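Local coordinates for protein putative methylthioribose-1-phosphate isomerase (Pyrococcus horikoshii OT3, PDB 6A34) that probably catalyses the reversible isomerisation of 5-methylthioribose 1-phosphate to 5-methylthioribulose 1-phosphate in the methionine salvage pathway, at residues Ala59-Gly63 with Val104-Trp108; Arg248-Asp254 with Asp285-Gly291. All coordinates share one frame; numbering follows the deposited sequence.

Contact 1 (Ala59-Gly63 with Val104-Trp108); sequences APAIG and VNLFW
Ala59 O is met from two directions: Gly63 N of its own helical turn donates to it over 3.1 Å, and Asn105 CB from the facing helix comes within 3.2 Å. The second is a carbon pressed against the carbonyl; beyond it the Asn105 amide lies beside the first turn of helix 59-76. CG stands anti to the carbonyl carbon of Asn105 (chi1 -77°), and the turn about chi2 (-126°) gives the two amide atoms different neighbours. ND2 lies 3.7 Å from Ala59 CB, while OD1 sits against Pro60, 3.7 Å from its CA. These are van der Waals contacts. Ala59 belongs to the predicted substrate-binding group Arg57-Gly58-Ala59, so Asn105 packs against one member of it at the start of helix 59-76. Helices 59-76 and 104-119 run in broadly the same direction, and the axes of the two short segments approach to 7.5 Å at a crossing angle of -33°; both belong to the all-helical part of the chain that precedes the Rossmann-like sheet. The CA atoms come closest between Gly63 and Leu106, at 4.2 Å, and the absence of a side chain at Gly63 is consistent with this: its CA lies 3.9 Å from Asn105 O, and a CB there would press tightly on that oxygen. On the flank beyond Gly63 the contact turns apolar. The CG2 branch of Ile62, anti to its backbone N, touches Leu106 CB at 4.1 Å, the two side chains crossing at a slant. Ile62 also packs on Arg100, a predicted substrate-binding residue, and Leu106 on Thr99 of the same loop.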
ATOM      1  N   ALA A  59      20.001   5.962  -9.628  1.00 34.48           N
ATOM      2  CA  ALA A  59      20.791   7.148  -9.835  1.00 37.98           C
ATOM      3  C   ALA A  59      22.193   6.775 -10.335  1.00 36.49           C
ATOM      4  O   ALA A  59      22.666   7.319 -11.326  1.00 37.03           O
ATOM      5  CB  ALA A  59      20.793   7.983  -8.560  1.00 36.84           C
ATOM      6  N   PRO A  60      22.913   5.828  -9.703  1.00 38.42           N
ATOM      7  CA  PRO A  60      24.270   5.498 -10.147  1.00 37.50           C
ATOM      8  C   PRO A  60      24.319   4.732 -11.486  1.00 36.73           C
ATOM      9  O   PRO A  60      25.288   4.863 -12.242  1.00 35.36           O
ATOM     10  CB  PRO A  60      24.852   4.631  -9.020  1.00 38.23           C
ATOM     11  CG  PRO A  60      23.808   4.667  -7.884  1.00 37.09           C
ATOM     12  CD  PRO A  60      22.488   5.041  -8.533  1.00 35.09           C
ATOM     13  N   ALA A  61      23.276   3.954 -11.787  1.00 34.73           N
ATOM     14  CA  ALA A  61      23.208   3.217 -13.040  1.00 33.28           C
ATOM     15  C   ALA A  61      22.985   4.185 -14.206  1.00 36.18           C
ATOM     16  O   ALA A  61      23.516   3.996 -15.317  1.00 36.21           O
ATOM     17  CB  ALA A  61      22.126   2.183 -12.962  1.00 36.01           C
ATOM     18  N   ILE A  62      22.221   5.246 -13.941  1.00 35.96           N
ATOM     19  CA  ILE A  62      21.948   6.299 -14.915  1.00 35.32           C
ATOM     20  C   ILE A  62      23.234   7.083 -15.174  1.00 37.74           C
ATOM     21  O   ILE A  62      23.466   7.534 -16.290  1.00 40.20           O
ATOM     22  CB  ILE A  62      20.823   7.226 -14.419  1.00 32.63           C
ATOM     23  CG1 ILE A  62      19.458   6.536 -14.511  1.00 35.32           C
ATOM     24  CG2 ILE A  62      20.820   8.568 -15.137  1.00 33.49           C
ATOM     25  CD1 ILE A  62      18.435   7.114 -13.542  1.00 36.14           C
ATOM     26  N   GLY A  63      23.990   7.340 -14.105  1.00 37.49           N
ATOM     27  CA  GLY A  63      25.263   8.019 -14.200  1.00 37.73           C
ATOM     28  C   GLY A  63      26.229   7.234 -15.071  1.00 37.17           C
ATOM     29  O   GLY A  63      26.816   7.761 -15.998  1.00 37.32           O
ATOM     30  N   VAL A 104      20.823  13.492 -10.298  1.00 67.23           N
ATOM     31  CA  VAL A 104      22.025  14.211  -9.842  1.00 65.01           C
ATOM     32  C   VAL A 104      23.302  13.505 -10.343  1.00 62.85           C
ATOM     33  O   VAL A 104      24.251  14.199 -10.735  1.00 52.22           O
ATOM     34  CB  VAL A 104      22.021  14.452  -8.314  1.00 67.56           C
ATOM     35  CG1 VAL A 104      22.185  13.185  -7.484  1.00 73.52           C
ATOM     36  CG2 VAL A 104      23.072  15.471  -7.920  1.00 70.43           C
ATOM     37  N   ASN A 105      23.311  12.158 -10.361  1.00 53.05           N
ATOM     38  CA  ASN A 105      24.507  11.352 -10.670  1.00 56.07           C
ATOM     39  C   ASN A 105      24.868  11.484 -12.147  1.00 52.72           C
ATOM     40  O   ASN A 105      26.041  11.418 -12.473  1.00 48.38           O
ATOM     41  CB  ASN A 105      24.335   9.862 -10.368  1.00 57.33           C
ATOM     42  CG  ASN A 105      24.446   9.541  -8.895  1.00 61.61           C
ATOM     43  OD1 ASN A 105      25.240   8.688  -8.507  1.00 56.86           O
ATOM     44  ND2 ASN A 105      23.663  10.223  -8.073  1.00 67.90           N
ATOM     45  N   LEU A 106      23.836  11.628 -12.997  1.00 51.35           N
ATOM     46  CA  LEU A 106      23.937  11.965 -14.414  1.00 51.68           C
ATOM     47  C   LEU A 106      24.887  13.156 -14.607  1.00 53.27           C
ATOM     48  O   LEU A 106      25.870  13.051 -15.352  1.00 47.19           O
ATOM     49  CB  LEU A 106      22.540  12.298 -14.937  1.00 53.35           C
ATOM     50  CG  LEU A 106      22.469  12.761 -16.391  1.00 54.21           C
ATOM     51  CD1 LEU A 106      22.873  11.655 -17.321  1.00 48.13           C
ATOM     52  CD2 LEU A 106      21.069  13.220 -16.744  1.00 62.94           C
ATOM     53  N   PHE A 107      24.583  14.259 -13.910  1.00 51.82           N
ATOM     54  CA  PHE A 107      25.325  15.492 -13.981  1.00 53.87           C
ATOM     55  C   PHE A 107      26.735  15.257 -13.435  1.00 51.43           C
ATOM     56  O   PHE A 107      27.686  15.609 -14.086  1.00 49.97           O
ATOM     57  CB  PHE A 107      24.610  16.614 -13.219  1.00 67.35           C
ATOM     58  CG  PHE A 107      25.008  18.009 -13.634  1.00 83.20           C
ATOM     59  CD1 PHE A 107      26.244  18.539 -13.273  1.00 95.31           C
ATOM     60  CD2 PHE A 107      24.150  18.805 -14.387  1.00 96.95           C
ATOM     61  CE1 PHE A 107      26.612  19.822 -13.663  1.00101.29           C
ATOM     62  CE2 PHE A 107      24.516  20.092 -14.766  1.00101.94           C
ATOM     63  CZ  PHE A 107      25.749  20.599 -14.412  1.00 99.87           C
ATOM     64  N   TRP A 108      26.863  14.663 -12.242  1.00 53.02           N
ATOM     65  CA  TRP A 108      28.194  14.366 -11.704  1.00 57.31           C
ATOM     66  C   TRP A 108      29.026  13.648 -12.777  1.00 53.18           C
ATOM     67  O   TRP A 108      30.157  14.024 -13.005  1.00 49.68           O
ATOM     68  CB  TRP A 108      28.174  13.505 -10.435  1.00 65.49           C
ATOM     69  CG  TRP A 108      27.616  14.147  -9.204  1.00 83.74           C
ATOM     70  CD1 TRP A 108      27.533  15.480  -8.913  1.00 82.65           C
ATOM     71  CD2 TRP A 108      27.089  13.443  -8.059  1.00 96.21           C
ATOM     72  NE1 TRP A 108      26.963  15.654  -7.680  1.00 90.82           N
ATOM     73  CE2 TRP A 108      26.676  14.425  -7.130  1.00 96.48           C
ATOM     74  CE3 TRP A 108      26.911  12.086  -7.735  1.00 90.29           C
ATOM     75  CZ2 TRP A 108      26.098  14.083  -5.902  1.00 93.85           C
ATOM     76  CZ3 TRP A 108      26.335  11.754  -6.526  1.00 87.28           C
ATOM     77  CH2 TRP A 108      25.938  12.742  -5.623  1.00 87.66           C
TER

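Contact 2 (Arg248-Asp254 with Asp285-Gly291); sequences RIVANGD and DMELKSG
Strand 248-250 and the chain from Asp285 are laced by backbone bonds, Asp285 N to Ile249 O (2.7 Å) and Ala251 N to Leu288 O (3.0 Å), with a type I turn, Asp285 to Leu288, between the two attachment points. Arg248 brings one guanidinium face over Asp285, whose OD2 stands 3.1 Å above the plane, near its centre. This salt bridge therefore rests on charge alone, without an N-H aimed at the oxygen. Bent at chi3 (-78°), the arginine also carries NH2 to Leu288 CD1. Val250 wedges into the loop, CG1 against Leu288 CB at 3.6 Å and CG2 against the Ser290 backbone. Farther on, Asp254 OD2 collects two donors: Gly291 N at 2.7 Å on its anti lone pair, and Asn252 ND2 at 2.9 Å from above the carboxylate plane. Asn252 OD1 accepts from Asp254 N, closing an Asx turn. An alanine here removes both amide atoms, and would probably leave Asp254 OD2 with Gly291 N alone of its two donors and Asp254 N without the acceptor that closes the Asx turn. His328 N holds the other carboxylate oxygen, OD1. The type I turn Val250-Gly253, closed by Gly253 N to Val250 O and ending in Gly253 at positive phi, together with the Val250 N to Asp254 O bond, is the classic type I turn plus G1 bulge of a beta hairpin, here joining strands 248-250 and 255-258.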
ATOM      1  N   ARG A 248      18.376  10.610   0.063  1.00 39.06           N
ATOM      2  CA  ARG A 248      19.195  11.707   0.517  1.00 40.12           C
ATOM      3  C   ARG A 248      19.222  11.757   2.053  1.00 36.25           C
ATOM      4  O   ARG A 248      18.203  11.942   2.722  1.00 34.87           O
ATOM      5  CB  ARG A 248      18.655  13.008  -0.086  1.00 45.20           C
ATOM      6  CG  ARG A 248      19.175  14.263   0.597  1.00 51.65           C
ATOM      7  CD  ARG A 248      18.658  15.521  -0.043  1.00 50.84           C
ATOM      8  NE  ARG A 248      19.424  15.727  -1.246  1.00 64.81           N
ATOM      9  CZ  ARG A 248      19.515  16.875  -1.885  1.00 64.60           C
ATOM     10  NH1 ARG A 248      20.373  16.978  -2.884  1.00 59.84           N
ATOM     11  NH2 ARG A 248      18.751  17.897  -1.520  1.00 65.69           N
ATOM     12  N   ILE A 249      20.423  11.641   2.606  1.00 34.57           N
ATOM     13  CA  ILE A 249      20.666  11.815   4.007  1.00 32.46           C
ATOM     14  C   ILE A 249      21.248  13.214   4.206  1.00 35.36           C
ATOM     15  O   ILE A 249      22.131  13.582   3.486  1.00 38.04           O
ATOM     16  CB  ILE A 249      21.632  10.723   4.501  1.00 33.15           C
ATOM     17  CG1 ILE A 249      21.108   9.334   4.140  1.00 30.30           C
ATOM     18  CG2 ILE A 249      21.912  10.899   5.992  1.00 33.02           C
ATOM     19  CD1 ILE A 249      22.034   8.180   4.480  1.00 33.09           C
ATOM     20  N   VAL A 250      20.746  13.971   5.190  1.00 34.37           N
ATOM     21  CA  VAL A 250      21.282  15.280   5.462  1.00 32.50           C
ATOM     22  C   VAL A 250      22.137  15.231   6.752  1.00 34.58           C
ATOM     23  O   VAL A 250      22.383  14.167   7.299  1.00 34.71           O
ATOM     24  CB  VAL A 250      20.143  16.303   5.486  1.00 33.20           C
ATOM     25  CG1 VAL A 250      19.400  16.374   4.152  1.00 34.98           C
ATOM     26  CG2 VAL A 250      19.176  16.027   6.601  1.00 32.58           C
ATOM     27  N   ALA A 251      22.587  16.390   7.238  1.00 32.47           N
ATOM     28  CA  ALA A 251      23.735  16.500   8.157  1.00 34.58           C
ATOM     29  C   ALA A 251      23.429  15.931   9.545  1.00 34.87           C
ATOM     30  O   ALA A 251      24.360  15.495  10.237  1.00 40.12           O
ATOM     31  CB  ALA A 251      24.192  17.944   8.290  1.00 33.12           C
ATOM     32  N   ASN A 252      22.162  15.976   9.969  1.00 31.19           N
ATOM     33  CA  ASN A 252      21.796  15.501  11.303  1.00 31.27           C
ATOM     34  C   ASN A 252      21.313  14.042  11.220  1.00 32.26           C
ATOM     35  O   ASN A 252      20.856  13.506  12.196  1.00 29.41           O
ATOM     36  CB  ASN A 252      20.687  16.353  11.922  1.00 29.01           C
ATOM     37  CG  ASN A 252      19.364  16.187  11.199  1.00 32.28           C
ATOM     38  OD1 ASN A 252      19.302  15.651  10.087  1.00 33.83           O
ATOM     39  ND2 ASN A 252      18.299  16.685  11.794  1.00 28.09           N
ATOM     40  N   GLY A 253      21.349  13.445  10.027  1.00 32.30           N
ATOM     41  CA  GLY A 253      20.955  12.051   9.863  1.00 36.52           C
ATOM     42  C   GLY A 253      19.519  11.855   9.390  1.00 35.30           C
ATOM     43  O   GLY A 253      19.182  10.744   8.980  1.00 36.30           O
ATOM     44  N   ASP A 254      18.682  12.904   9.429  1.00 35.27           N
ATOM     45  CA  ASP A 254      17.344  12.841   8.792  1.00 31.82           C
ATOM     46  C   ASP A 254      17.584  12.382   7.354  1.00 32.36           C
ATOM     47  O   ASP A 254      18.615  12.719   6.764  1.00 34.80           O
ATOM     48  CB  ASP A 254      16.580  14.170   8.814  1.00 30.99           C
ATOM     49  CG  ASP A 254      16.298  14.757  10.191  1.00 32.55           C
ATOM     50  OD1 ASP A 254      16.525  14.053  11.190  1.00 28.52           O
ATOM     51  OD2 ASP A 254      15.896  15.948  10.253  1.00 32.84           O
ATOM     52  N   ASP A 285      24.135  14.661   2.022  1.00 39.72           N
ATOM     53  CA  ASP A 285      24.154  16.062   1.691  1.00 42.43           C
ATOM     54  C   ASP A 285      24.374  16.848   2.985  1.00 42.84           C
ATOM     55  O   ASP A 285      23.421  17.160   3.706  1.00 38.86           O
ATOM     56  CB  ASP A 285      22.856  16.453   0.977  1.00 46.67           C
ATOM     57  CG  ASP A 285      22.763  17.888   0.497  1.00 49.83           C
ATOM     58  OD1 ASP A 285      23.741  18.637   0.668  1.00 45.59           O
ATOM     59  OD2 ASP A 285      21.690  18.241  -0.037  1.00 60.00           O
ATOM     60  N   MET A 286      25.642  17.199   3.234  1.00 49.78           N
ATOM     61  CA  MET A 286      26.071  17.864   4.457  1.00 52.59           C
ATOM     62  C   MET A 286      25.751  19.371   4.403  1.00 51.91           C
ATOM     63  O   MET A 286      25.855  20.058   5.413  1.00 49.98           O
ATOM     64  CB  MET A 286      27.567  17.625   4.700  1.00 54.05           C
ATOM     65  CG  MET A 286      27.866  17.305   6.145  1.00 60.29           C
ATOM     66  SD  MET A 286      27.313  15.637   6.628  1.00 56.57           S
ATOM     67  CE  MET A 286      28.896  14.928   7.059  1.00 67.52           C
ATOM     68  N   GLU A 287      25.300  19.863   3.242  1.00 55.62           N
ATOM     69  CA  GLU A 287      24.845  21.256   3.082  1.00 61.47           C
ATOM     70  C   GLU A 287      23.543  21.514   3.854  1.00 64.27           C
ATOM     71  O   GLU A 287      23.358  22.624   4.357  1.00 67.67           O
ATOM     72  CB  GLU A 287      24.589  21.611   1.613  1.00 66.32           C
ATOM     73  CG  GLU A 287      25.564  22.627   1.052  1.00 78.13           C
ATOM     74  CD  GLU A 287      26.948  22.066   0.790  1.00 82.39           C
ATOM     75  OE1 GLU A 287      27.649  21.721   1.772  1.00 76.65           O
ATOM     76  OE2 GLU A 287      27.309  21.954  -0.399  1.00 90.23           O
ATOM     77  N   LEU A 288      22.622  20.536   3.879  1.00 56.99           N
ATOM     78  CA  LEU A 288      21.318  20.701   4.565  1.00 50.59           C
ATOM     79  C   LEU A 288      21.449  20.229   6.019  1.00 43.09           C
ATOM     80  O   LEU A 288      22.021  19.185   6.277  1.00 42.74           O
ATOM     81  CB  LEU A 288      20.228  19.907   3.836  1.00 47.74           C
ATOM     82  CG  LEU A 288      20.023  20.194   2.347  1.00 51.38           C
ATOM     83  CD1 LEU A 288      18.866  19.363   1.813  1.00 50.39           C
ATOM     84  CD2 LEU A 288      19.749  21.670   2.069  1.00 53.31           C
ATOM     85  N   LYS A 289      20.884  20.992   6.958  1.00 47.23           N
ATOM     86  CA  LYS A 289      21.074  20.754   8.381  1.00 51.62           C
ATOM     87  C   LYS A 289      20.076  19.697   8.882  1.00 47.31           C
ATOM     88  O   LYS A 289      20.390  18.929   9.779  1.00 41.71           O
ATOM     89  CB  LYS A 289      20.890  22.048   9.176  1.00 64.29           C
ATOM     90  CG  LYS A 289      21.984  23.101   9.000  1.00 75.84           C
ATOM     91  CD  LYS A 289      21.675  24.399   9.763  1.00 85.37           C
ATOM     92  CE  LYS A 289      22.447  25.624   9.288  1.00 90.93           C
ATOM     93  NZ  LYS A 289      21.627  26.866   9.228  1.00 75.93           N
ATOM     94  N   SER A 290      18.867  19.678   8.316  1.00 41.53           N
ATOM     95  CA  SER A 290      17.816  18.829   8.804  1.00 40.24           C
ATOM     96  C   SER A 290      16.771  18.548   7.717  1.00 40.81           C
ATOM     97  O   SER A 290      16.741  19.160   6.627  1.00 43.74           O
ATOM     98  CB  SER A 290      17.190  19.396  10.050  1.00 37.44           C
ATOM     99  OG  SER A 290      16.079  20.188   9.720  1.00 42.01           O
ATOM    100  N   GLY A 291      15.938  17.558   8.031  1.00 41.57           N
ATOM    101  CA  GLY A 291      14.928  17.010   7.131  1.00 42.09           C
ATOM    102  C   GLY A 291      13.964  18.061   6.609  1.00 37.87           C
ATOM    103  O   GLY A 291      13.558  17.982   5.447  1.00 39.43           O
TER

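How the contacts relate
Contact 1 joins two packed helices, whereas contact 2 joins strand 248-250 of a small four-stranded sheet to the loop that follows its outer strand, 284-285. Their centres are 20 Å apart; the nearest atoms come to about 6 Å without touching. Both border the probable active site. The side chain of Ala59 in contact 1 is about 7 Å from that of Asp247, the predicted proton donor, and the side chain of Arg248 in contact 2 is about 5 Å from it. Ile62 approaches the side chain of predicted substrate-binding Arg100 to about 4 Å. Thus a helix start and a strand from different parts of the fold both come near Asp247.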